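Local coordinates for protein B- and T-lymphocyte attenuator (Mus musculus, PDB 1XAU) that acts as an inhibitory receptor on lymphocytes, damping antigen receptor signalling through SHP-1 and SHP-2 and interacting with HVEM through its immunoglobulin-like ectodomain, at residues V38-C41 with V42-N46. Residues are numbered along the deposited sequence; the frame is centred on the assembly and turned at random.
Sequences VKYC and VHRPN
Tyr40 and Arg44 meet where the chain, leaving strand 32-39, turns back at Cys41 and Val42, and the runs 38-41 and 42-45 head 144° apart. The Tyr40 ring lies in the bend with one face against the returning backbone: Arg44 CA sits over its centre in a CH-pi contact, 3.7 Å from the ring centroid. CG of Tyr40 lies between its own N and carbonyl carbon (chi1 61°), a torsion that turns the ring in against the returning segment. Arg44 continues along the phenol end, its CB 3.6 Å from Tyr40 CZ and its CD 3.6 Å from Tyr40 OH. Beyond that the arginine bends at chi3 and its guanidinium, turned 84° from the ring plane, leaves for Glu72, with which it forms a salt bridge, and for a cation-pi contact with Trp70. At the ring edge, Val42 O comes 3.4 Å from Tyr40 CE1, while His43 O approaches CD1 obliquely. Pro45 fills the root of the turn, its CD 3.7 Å from Tyr40 CB and its CG 3.8 Å from Val38 CG1; its ring also touches Thr98 and Phe100 of strand 92-100. A water donates to Val42 O at 2.7 Å and weakly to Cys41 O, and the Cys41-Cys12 disulfide ties the bend to the N-terminal segment. This is the connection between the two sheets of the V-type immunoglobulin sandwich, leading from strand 32-39 to strand 47-52. Across it the turn packs mainly through apolar and CH-pi contacts, while Glu72 probably draws off the arginine's charge and leaves its aliphatic stem to the tyrosine.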
# COMPACT_ATOMS: atom_id res chain seq x y z
N VAL A 38 0.06 -3.86 -9.16
CA VAL A 38 1.31 -3.47 -9.82
C VAL A 38 1.41 -4.05 -11.21
O VAL A 38 1.37 -5.31 -11.36
CB VAL A 38 2.56 -3.96 -9.01
CG1 VAL A 38 3.86 -3.42 -9.62
CG2 VAL A 38 2.43 -3.48 -7.50
N LYS A 39 1.51 -3.18 -12.20
CA LYS A 39 1.70 -3.64 -13.59
C LYS A 39 3.22 -3.56 -13.88
O LYS A 39 3.84 -2.54 -13.67
CB LYS A 39 0.96 -2.72 -14.58
CG LYS A 39 1.14 -3.18 -16.06
CD LYS A 39 0.50 -2.13 -17.02
CE LYS A 39 0.43 -2.63 -18.46
NZ LYS A 39 1.76 -3.10 -19.01
N TYR A 40 3.85 -4.63 -14.31
CA TYR A 40 5.28 -4.52 -14.60
C TYR A 40 5.52 -5.37 -15.84
O TYR A 40 4.61 -6.12 -16.23
CB TYR A 40 6.15 -4.92 -13.41
CG TYR A 40 5.99 -6.32 -12.93
CD1 TYR A 40 6.77 -7.36 -13.44
CD2 TYR A 40 5.09 -6.60 -11.92
CE1 TYR A 40 6.64 -8.68 -12.93
CE2 TYR A 40 4.96 -7.86 -11.41
CZ TYR A 40 5.74 -8.90 -11.91
OH TYR A 40 5.58 -10.13 -11.31
N CYS A 41 6.69 -5.21 -16.43
CA CYS A 41 7.00 -5.83 -17.70
C CYS A 41 7.83 -7.08 -17.66
O CYS A 41 7.46 -8.05 -18.29
CB CYS A 41 7.62 -4.77 -18.63
SG CYS A 41 6.49 -3.30 -18.61
N VAL A 42 8.92 -7.06 -16.93
CA VAL A 42 9.73 -8.25 -16.87
C VAL A 42 9.87 -8.65 -15.42
O VAL A 42 9.19 -9.56 -14.97
CB VAL A 42 11.06 -7.97 -17.59
CG1 VAL A 42 12.00 -9.17 -17.47
CG2 VAL A 42 10.73 -7.72 -19.06
N HIS A 43 10.69 -7.93 -14.66
CA HIS A 43 10.89 -8.28 -13.27
C HIS A 43 10.05 -7.44 -12.32
O HIS A 43 9.78 -6.29 -12.61
CB HIS A 43 12.35 -8.11 -12.94
CG HIS A 43 13.20 -9.08 -13.69
ND1 HIS A 43 14.26 -8.69 -14.49
CD2 HIS A 43 13.11 -10.43 -13.79
CE1 HIS A 43 14.79 -9.77 -15.04
NE2 HIS A 43 14.12 -10.83 -14.64
N ARG A 44 9.65 -8.06 -11.22
CA ARG A 44 8.79 -7.41 -10.23
C ARG A 44 9.57 -6.37 -9.48
O ARG A 44 10.71 -6.59 -8.97
CB ARG A 44 8.21 -8.50 -9.30
CG ARG A 44 7.08 -8.04 -8.42
CD ARG A 44 6.42 -9.33 -7.88
NE ARG A 44 7.20 -9.72 -6.72
CZ ARG A 44 6.95 -10.79 -5.97
NH1 ARG A 44 5.91 -11.58 -6.28
NH2 ARG A 44 7.77 -11.09 -4.95
N PRO A 45 9.03 -5.17 -9.42
CA PRO A 45 9.77 -4.11 -8.69
C PRO A 45 9.74 -4.31 -7.15
O PRO A 45 8.93 -5.04 -6.69
CB PRO A 45 9.00 -2.82 -9.08
CG PRO A 45 7.69 -3.30 -9.46
CD PRO A 45 7.90 -4.62 -10.18
N ASN A 46 10.66 -3.68 -6.39
CA ASN A 46 10.66 -3.79 -4.92
C ASN A 46 9.75 -2.59 -4.60
O ASN A 46 10.12 -1.45 -4.79
CB ASN A 46 12.05 -3.51 -4.33
CG ASN A 46 12.08 -3.60 -2.79
OD1 ASN A 46 11.07 -3.91 -2.12
ND2 ASN A 46 13.27 -3.39 -2.22
O HOH W 1 7.15 -10.80 -16.28